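Local atomic coordinates of lysozyme M1 (Streptomyces coelicolor, PDB entry 1JFX), a protein that hydrolyses the beta-1,4 linkages between N-acetylmuramic acid and N-acetylglucosamine in bacterial peptidoglycan, with diacetylmuramidase activity as well. Residues T131-W143 with G153-W165. Numbering follows the deposited sequence.
Sequences TTRDVVIYTTASW and GMAAKSPFWVAHW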
ATOM      1  N   THR A 131      13.175  -6.214  -6.061  1.00  8.25           N
ATOM      2  CA  THR A 131      13.269  -6.297  -4.602  1.00  7.22           C
ATOM      3  C   THR A 131      13.208  -7.664  -3.919  1.00  7.37           C
ATOM      4  O   THR A 131      13.466  -7.753  -2.714  1.00  8.96           O
ATOM      5  CB  THR A 131      12.115  -5.472  -3.962  1.00  6.33           C
ATOM      6  OG1 THR A 131      10.881  -6.175  -4.175  1.00  7.89           O
ATOM      7  CG2 THR A 131      12.001  -4.069  -4.602  1.00  6.86           C
ATOM      8  N   THR A 132      12.850  -8.696  -4.682  1.00  8.84           N
ATOM      9  CA  THR A 132      12.623 -10.080  -4.232  1.00  8.24           C
ATOM     10  C   THR A 132      11.260 -10.208  -3.552  1.00  7.83           C
ATOM     11  O   THR A 132      10.846 -11.311  -3.218  1.00  9.82           O
ATOM     12  CB  THR A 132      13.697 -10.672  -3.231  1.00 12.33           C
ATOM     13  OG1 THR A 132      13.508 -10.140  -1.912  1.00 12.09           O
ATOM     14  CG2 THR A 132      15.115 -10.393  -3.723  1.00 12.08           C
ATOM     15  N   ARG A 133      10.546  -9.096  -3.383  1.00  8.14           N
ATOM     16  CA  ARG A 133       9.266  -9.163  -2.687  1.00  6.54           C
ATOM     17  C   ARG A 133       8.024  -9.160  -3.555  1.00  6.76           C
ATOM     18  O   ARG A 133       8.016  -8.587  -4.647  1.00  6.88           O
ATOM     19  CB  ARG A 133       9.123  -7.986  -1.714  1.00  7.90           C
ATOM     20  CG  ARG A 133      10.261  -7.787  -0.720  1.00  9.18           C
ATOM     21  CD  ARG A 133      10.517  -9.034   0.139  1.00  6.38           C
ATOM     22  NE  ARG A 133       9.314  -9.595   0.777  1.00  8.67           N
ATOM     23  CZ  ARG A 133       8.832  -9.234   1.967  1.00  5.96           C
ATOM     24  NH1 ARG A 133       9.432  -8.292   2.690  1.00  7.71           N
ATOM     25  NH2 ARG A 133       7.749  -9.840   2.451  1.00  9.42           N
ATOM     26  N   ASP A 134       6.976  -9.811  -3.042  1.00  6.74           N
ATOM     27  CA  ASP A 134       5.655  -9.823  -3.689  1.00  8.00           C
ATOM     28  C   ASP A 134       4.998  -8.485  -3.309  1.00  7.46           C
ATOM     29  O   ASP A 134       4.791  -8.194  -2.127  1.00  7.41           O
ATOM     30  CB  ASP A 134       4.782 -10.963  -3.152  1.00  9.89           C
ATOM     31  CG  ASP A 134       5.205 -12.322  -3.667  1.00 11.07           C
ATOM     32  OD1 ASP A 134       5.697 -12.403  -4.809  1.00 11.19           O
ATOM     33  OD2 ASP A 134       5.023 -13.329  -2.937  1.00 13.44           O
ATOM     34  N   VAL A 135       4.664  -7.676  -4.306  1.00  7.08           N
ATOM     35  CA  VAL A 135       4.060  -6.383  -4.045  1.00  6.52           C
ATOM     36  C   VAL A 135       2.689  -6.542  -3.382  1.00  7.16           C
ATOM     37  O   VAL A 135       1.935  -7.465  -3.702  1.00  7.01           O
ATOM     38  CB  VAL A 135       3.923  -5.571  -5.360  1.00  4.50           C
ATOM     39  CG1 VAL A 135       2.866  -6.209  -6.265  1.00  7.95           C
ATOM     40  CG2 VAL A 135       3.579  -4.106  -5.039  1.00  5.50           C
ATOM     41  N   VAL A 136       2.392  -5.664  -2.428  1.00  6.18           N
ATOM     42  CA  VAL A 136       1.099  -5.677  -1.749  1.00  6.64           C
ATOM     43  C   VAL A 136       0.144  -4.862  -2.623  1.00  6.86           C
ATOM     44  O   VAL A 136       0.489  -3.775  -3.070  1.00  6.33           O
ATOM     45  CB  VAL A 136       1.222  -5.015  -0.359  1.00  6.83           C
ATOM     46  CG1 VAL A 136      -0.152  -4.846   0.282  1.00  8.01           C
ATOM     47  CG2 VAL A 136       2.130  -5.871   0.517  1.00  7.50           C
ATOM     48  N   ILE A 137      -1.058  -5.376  -2.866  1.00  5.27           N
ATOM     49  CA  ILE A 137      -2.024  -4.657  -3.683  1.00  5.96           C
ATOM     50  C   ILE A 137      -3.061  -3.928  -2.826  1.00  6.09           C
ATOM     51  O   ILE A 137      -3.782  -4.553  -2.034  1.00  5.99           O
ATOM     52  CB  ILE A 137      -2.766  -5.622  -4.665  1.00  6.49           C
ATOM     53  CG1 ILE A 137      -1.783  -6.149  -5.720  1.00  9.83           C
ATOM     54  CG2 ILE A 137      -3.941  -4.884  -5.353  1.00  7.69           C
ATOM     55  CD1 ILE A 137      -2.390  -7.219  -6.639  1.00  8.36           C
ATOM     56  N   TYR A 138      -3.099  -2.603  -2.964  1.00  5.73           N
ATOM     57  CA  TYR A 138      -4.091  -1.777  -2.264  1.00  6.03           C
ATOM     58  C   TYR A 138      -5.128  -1.392  -3.299  1.00  6.51           C
ATOM     59  O   TYR A 138      -4.783  -0.845  -4.360  1.00  7.45           O
ATOM     60  CB  TYR A 138      -3.469  -0.488  -1.693  1.00  6.20           C
ATOM     61  CG  TYR A 138      -4.500   0.563  -1.262  1.00  8.46           C
ATOM     62  CD1 TYR A 138      -5.067   1.448  -2.191  1.00  8.42           C
ATOM     63  CD2 TYR A 138      -4.914   0.664   0.075  1.00  7.82           C
ATOM     64  CE1 TYR A 138      -6.009   2.401  -1.803  1.00  8.09           C
ATOM     65  CE2 TYR A 138      -5.851   1.621   0.476  1.00  8.52           C
ATOM     66  CZ  TYR A 138      -6.398   2.488  -0.470  1.00  8.73           C
ATOM     67  OH  TYR A 138      -7.322   3.450  -0.081  1.00 10.90           O
ATOM     68  N   THR A 139      -6.391  -1.663  -2.992  1.00  6.76           N
ATOM     69  CA  THR A 139      -7.484  -1.314  -3.900  1.00  6.75           C
ATOM     70  C   THR A 139      -8.813  -1.488  -3.189  1.00  6.35           C
ATOM     71  O   THR A 139      -8.852  -1.833  -2.006  1.00  7.52           O
ATOM     72  CB  THR A 139      -7.461  -2.210  -5.175  1.00  7.35           C
ATOM     73  OG1 THR A 139      -8.415  -1.717  -6.125  1.00  8.48           O
ATOM     74  CG2 THR A 139      -7.799  -3.653  -4.849  1.00  9.33           C
ATOM     75  N   THR A 140      -9.898  -1.187  -3.895  1.00  6.77           N
ATOM     76  CA  THR A 140     -11.230  -1.393  -3.343  1.00  7.36           C
ATOM     77  C   THR A 140     -11.784  -2.629  -4.024  1.00  7.05           C
ATOM     78  O   THR A 140     -11.348  -2.996  -5.111  1.00  7.38           O
ATOM     79  CB  THR A 140     -12.198  -0.204  -3.618  1.00  7.35           C
ATOM     80  OG1 THR A 140     -12.293   0.052  -5.030  1.00  9.04           O
ATOM     81  CG2 THR A 140     -11.706   1.054  -2.886  1.00  7.42           C
ATOM     82  N   ALA A 141     -12.752  -3.275  -3.395  1.00  8.28           N
ATOM     83  CA  ALA A 141     -13.356  -4.445  -4.001  1.00  7.70           C
ATOM     84  C   ALA A 141     -14.013  -4.048  -5.332  1.00  8.53           C
ATOM     85  O   ALA A 141     -13.899  -4.767  -6.315  1.00  8.71           O
ATOM     86  CB  ALA A 141     -14.412  -5.036  -3.061  1.00  6.38           C
ATOM     87  N   SER A 142     -14.695  -2.902  -5.348  1.00  9.08           N
ATOM     88  CA  SER A 142     -15.378  -2.425  -6.554  1.00  9.67           C
ATOM     89  C   SER A 142     -14.427  -2.280  -7.722  1.00  7.81           C
ATOM     90  O   SER A 142     -14.705  -2.741  -8.833  1.00  9.57           O
ATOM     91  CB  SER A 142     -16.029  -1.052  -6.310  1.00 10.85           C
ATOM     92  OG  SER A 142     -17.198  -1.201  -5.531  1.00 20.45           O
ATOM     93  N   TRP A 143     -13.305  -1.615  -7.480  1.00  8.03           N
ATOM     94  CA  TRP A 143     -12.356  -1.413  -8.555  1.00  6.42           C
ATOM     95  C   TRP A 143     -11.773  -2.751  -9.004  1.00  8.36           C
ATOM     96  O   TRP A 143     -11.683  -3.023 -10.200  1.00  7.85           O
ATOM     97  CB  TRP A 143     -11.232  -0.475  -8.122  1.00  8.11           C
ATOM     98  CG  TRP A 143     -10.398  -0.021  -9.271  1.00  7.44           C
ATOM     99  CD1 TRP A 143     -10.579   1.117 -10.019  1.00  9.21           C
ATOM    100  CD2 TRP A 143      -9.311  -0.729  -9.876  1.00  8.59           C
ATOM    101  NE1 TRP A 143      -9.670   1.151 -11.056  1.00  8.93           N
ATOM    102  CE2 TRP A 143      -8.884   0.030 -10.991  1.00  7.58           C
ATOM    103  CE3 TRP A 143      -8.661  -1.937  -9.592  1.00  8.27           C
ATOM    104  CZ2 TRP A 143      -7.838  -0.384 -11.826  1.00  6.64           C
ATOM    105  CZ3 TRP A 143      -7.616  -2.351 -10.428  1.00  8.31           C
ATOM    106  CH2 TRP A 143      -7.223  -1.569 -11.533  1.00  7.61           C
ATOM    107  N   GLY A 153      -6.127 -14.240 -10.383  1.00  8.72           N
ATOM    108  CA  GLY A 153      -4.721 -14.404 -10.710  1.00  8.82           C
ATOM    109  C   GLY A 153      -3.641 -13.910  -9.772  1.00  7.77           C
ATOM    110  O   GLY A 153      -2.472 -14.300  -9.908  1.00  9.76           O
ATOM    111  N   MET A 154      -4.000 -13.051  -8.830  1.00  6.92           N
ATOM    112  CA  MET A 154      -3.004 -12.548  -7.893  1.00  7.35           C
ATOM    113  C   MET A 154      -3.182 -13.158  -6.520  1.00  8.20           C
ATOM    114  O   MET A 154      -2.471 -12.793  -5.597  1.00  8.74           O
ATOM    115  CB  MET A 154      -3.086 -11.019  -7.777  1.00  7.22           C
ATOM    116  CG  MET A 154      -2.875 -10.290  -9.085  1.00  7.03           C
ATOM    117  SD  MET A 154      -1.283 -10.677  -9.858  1.00  9.22           S
ATOM    118  CE  MET A 154      -0.137  -9.806  -8.768  1.00  9.19           C
ATOM    119  N   ALA A 155      -4.119 -14.100  -6.381  1.00  8.23           N
ATOM    120  CA  ALA A 155      -4.365 -14.714  -5.074  1.00  9.32           C
ATOM    121  C   ALA A 155      -3.118 -15.294  -4.415  1.00  9.80           C
ATOM    122  O   ALA A 155      -2.928 -15.148  -3.205  1.00 11.11           O
ATOM    123  CB  ALA A 155      -5.448 -15.798  -5.193  1.00  9.66           C
ATOM    124  N   ALA A 156      -2.257 -15.936  -5.198  1.00  9.62           N
ATOM    125  CA  ALA A 156      -1.050 -16.524  -4.621  1.00 11.46           C
ATOM    126  C   ALA A 156       0.179 -15.655  -4.823  1.00 12.22           C
ATOM    127  O   ALA A 156       1.281 -16.052  -4.443  1.00 14.58           O
ATOM    128  CB  ALA A 156      -0.804 -17.909  -5.213  1.00 13.13           C
ATOM    129  N   LYS A 157      -0.006 -14.470  -5.398  1.00 10.76           N
ATOM    130  CA  LYS A 157       1.122 -13.582  -5.680  1.00 10.11           C
ATOM    131  C   LYS A 157       1.231 -12.312  -4.851  1.00 10.47           C
ATOM    132  O   LYS A 157       2.334 -11.860  -4.572  1.00 12.52           O
ATOM    133  CB  LYS A 157       1.102 -13.151  -7.143  1.00 10.45           C
ATOM    134  CG  LYS A 157       1.486 -14.216  -8.149  1.00 15.23           C
ATOM    135  CD  LYS A 157       1.469 -13.594  -9.534  1.00 14.55           C
ATOM    136  CE  LYS A 157       2.049 -14.505 -10.587  1.00 21.64           C
ATOM    137  NZ  LYS A 157       1.916 -13.862 -11.925  1.00 22.25           N
ATOM    138  N   SER A 158       0.100 -11.714  -4.488  1.00  9.20           N
ATOM    139  CA  SER A 158       0.143 -10.468  -3.733  1.00  8.82           C
ATOM    140  C   SER A 158      -0.724 -10.383  -2.493  1.00  9.48           C
ATOM    141  O   SER A 158      -1.906 -10.742  -2.539  1.00  9.19           O
ATOM    142  CB  SER A 158      -0.283  -9.292  -4.628  1.00  8.98           C
ATOM    143  OG  SER A 158       0.683  -8.959  -5.611  1.00  9.10           O
ATOM    144  N   PRO A 159      -0.154  -9.912  -1.370  1.00  8.28           N
ATOM    145  CA  PRO A 159      -0.963  -9.775  -0.152  1.00  8.57           C
ATOM    146  C   PRO A 159      -1.995  -8.689  -0.510  1.00  8.44           C
ATOM    147  O   PRO A 159      -1.712  -7.794  -1.323  1.00  7.87           O
ATOM    148  CB  PRO A 159       0.037  -9.266   0.884  1.00 10.90           C
ATOM    149  CG  PRO A 159       1.340  -9.874   0.429  1.00  9.94           C
ATOM    150  CD  PRO A 159       1.290  -9.753  -1.076  1.00  7.39           C
ATOM    151  N   PHE A 160      -3.173  -8.740   0.105  1.00  6.97           N
ATOM    152  CA  PHE A 160      -4.238  -7.791  -0.206  1.00  6.61           C
ATOM    153  C   PHE A 160      -4.463  -6.737   0.876  1.00  5.73           C
ATOM    154  O   PHE A 160      -4.665  -7.066   2.043  1.00  6.67           O
ATOM    155  CB  PHE A 160      -5.525  -8.615  -0.449  1.00  5.25           C
ATOM    156  CG  PHE A 160      -6.758  -7.806  -0.780  1.00  7.80           C
ATOM    157  CD1 PHE A 160      -6.730  -6.807  -1.749  1.00  8.78           C
ATOM    158  CD2 PHE A 160      -7.976  -8.120  -0.176  1.00 10.14           C
ATOM    159  CE1 PHE A 160      -7.905  -6.136  -2.114  1.00 10.36           C
ATOM    160  CE2 PHE A 160      -9.160  -7.455  -0.536  1.00  9.06           C
ATOM    161  CZ  PHE A 160      -9.122  -6.465  -1.505  1.00  8.78           C
ATOM    162  N   TRP A 161      -4.400  -5.466   0.483  1.00  5.95           N
ATOM    163  CA  TRP A 161      -4.665  -4.360   1.402  1.00  6.20           C
ATOM    164  C   TRP A 161      -5.983  -3.765   0.899  1.00  6.35           C
ATOM    165  O   TRP A 161      -6.032  -3.069  -0.115  1.00  6.97           O
ATOM    166  CB  TRP A 161      -3.534  -3.336   1.347  1.00  7.15           C
ATOM    167  CG  TRP A 161      -3.757  -2.118   2.197  1.00  6.89           C
ATOM    168  CD1 TRP A 161      -4.777  -1.888   3.079  1.00  6.37           C
ATOM    169  CD2 TRP A 161      -2.936  -0.950   2.216  1.00  6.88           C
ATOM    170  NE1 TRP A 161      -4.640  -0.639   3.649  1.00  6.37           N
ATOM    171  CE2 TRP A 161      -3.515  -0.041   3.130  1.00  6.05           C
ATOM    172  CE3 TRP A 161      -1.763  -0.581   1.539  1.00  5.99           C
ATOM    173  CZ2 TRP A 161      -2.961   1.219   3.386  1.00  5.91           C
ATOM    174  CZ3 TRP A 161      -1.210   0.668   1.786  1.00  6.62           C
ATOM    175  CH2 TRP A 161      -1.808   1.557   2.703  1.00  5.73           C
ATOM    176  N   VAL A 162      -7.059  -4.066   1.615  1.00  5.92           N
ATOM    177  CA  VAL A 162      -8.387  -3.631   1.208  1.00  6.51           C
ATOM    178  C   VAL A 162      -8.817  -2.313   1.810  1.00  6.82           C
ATOM    179  O   VAL A 162      -8.668  -2.093   3.007  1.00  6.32           O
ATOM    180  CB  VAL A 162      -9.436  -4.728   1.548  1.00  7.89           C
ATOM    181  CG1 VAL A 162      -9.375  -5.089   3.021  1.00  8.57           C
ATOM    182  CG2 VAL A 162     -10.838  -4.260   1.149  1.00  9.69           C
ATOM    183  N   ALA A 163      -9.343  -1.435   0.962  1.00  6.60           N
ATOM    184  CA  ALA A 163      -9.851  -0.153   1.433  1.00  6.69           C
ATOM    185  C   ALA A 163     -11.363  -0.318   1.542  1.00  7.75           C
ATOM    186  O   ALA A 163     -12.030  -0.531   0.539  1.00  8.28           O
ATOM    187  CB  ALA A 163      -9.516   0.962   0.434  1.00 10.32           C
ATOM    188  N   HIS A 164     -11.893  -0.254   2.760  1.00  7.32           N
ATOM    189  CA  HIS A 164     -13.335  -0.376   2.966  1.00  7.25           C
ATOM    190  C   HIS A 164     -13.640   0.344   4.263  1.00  7.80           C
ATOM    191  O   HIS A 164     -13.509  -0.207   5.372  1.00  6.63           O
ATOM    192  CB  HIS A 164     -13.760  -1.845   3.036  1.00  7.34           C
ATOM    193  CG  HIS A 164     -15.230  -2.031   2.867  1.00  8.31           C
ATOM    194  ND1 HIS A 164     -15.822  -3.269   2.711  1.00  9.21           N
ATOM    195  CD2 HIS A 164     -16.229  -1.121   2.803  1.00  8.35           C
ATOM    196  CE1 HIS A 164     -17.125  -3.109   2.552  1.00  6.89           C
ATOM    197  NE2 HIS A 164     -17.398  -1.815   2.604  1.00  8.85           N
ATOM    198  N   TRP A 165     -14.028   1.603   4.113  1.00  7.71           N
ATOM    199  CA  TRP A 165     -14.281   2.442   5.269  1.00  9.04           C
ATOM    200  C   TRP A 165     -15.640   2.272   5.917  1.00 10.19           C
ATOM    201  O   TRP A 165     -16.626   1.946   5.257  1.00 11.09           O
ATOM    202  CB  TRP A 165     -14.124   3.923   4.895  1.00  8.55           C
ATOM    203  CG  TRP A 165     -12.886   4.255   4.104  1.00 11.18           C
ATOM    204  CD1 TRP A 165     -11.651   3.665   4.210  1.00  9.58           C
ATOM    205  CD2 TRP A 165     -12.743   5.301   3.134  1.00 11.13           C
ATOM    206  NE1 TRP A 165     -10.758   4.282   3.371  1.00 12.05           N
ATOM    207  CE2 TRP A 165     -11.399   5.288   2.699  1.00 12.48           C
ATOM    208  CE3 TRP A 165     -13.624   6.250   2.590  1.00 15.77           C
ATOM    209  CZ2 TRP A 165     -10.907   6.190   1.745  1.00 15.07           C
ATOM    210  CZ3 TRP A 165     -13.135   7.147   1.643  1.00 14.07           C
ATOM    211  CH2 TRP A 165     -11.789   7.108   1.233  1.00 14.54           C
TER
HETATM  212  O   HOH W   1       3.760 -15.559  -3.634  1.00 28.98           O
HETATM  213  O   HOH W   2     -13.735  -2.078  -0.954  1.00  9.30           O
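Ile-137 and Thr-139 hydrogen-bond through both N and O to residues 159-163, pairing strands 136-139 and 160-163 in parallel. Ile-137 N donates to Pro-159 O (2.9 Å) and Ile-137 O accepts from Trp-161 N (2.7 Å); Thr-139 N then meets Trp-161 O, and Thr-139 O takes Ala-163 N. At the entrance to the ladder Ser-158 adds a side-chain bond, its OG donating to Val-135 O at 2.7 Å. At the exit a water links Ala-163 O to Ala-141 N, where helix 141-148 starts, N-capped by Thr-140.

Tyr-138 and Trp-161 form a T-shaped (edge-to-face) pair, with planes at 74°: Tyr-138 CD2 points into the indole face, 3.3 Å from Trp-161 CD2. With chi1 near 180° in both (166° and 176°), the rings rise from neighbouring strands on the same side of the sheet, where the tyrosine edge meets the indole face. Ala-163 CB packs against the phenol end, 3.4 Å from Tyr-138 OH, whose hydrogen bond goes to Gln-183 OE1 on strand 181-185.

On the other face, Ile-137 CD1 packs on Ser-158 CB (3.6 Å) and Met-154, while Thr-139 CG2 meets the edge of the Phe-160 ring.

The two strands belong to one beta-alpha-beta unit, joined through helix 141-148, in the glycoside hydrolase family 25 barrel. Strands 96-98 and 181-185 flank it, helix 113-131 packs against Val-135 and Met-154, and Tyr-138 touches Asp-98 and Glu-100, two of the predicted active-site residues.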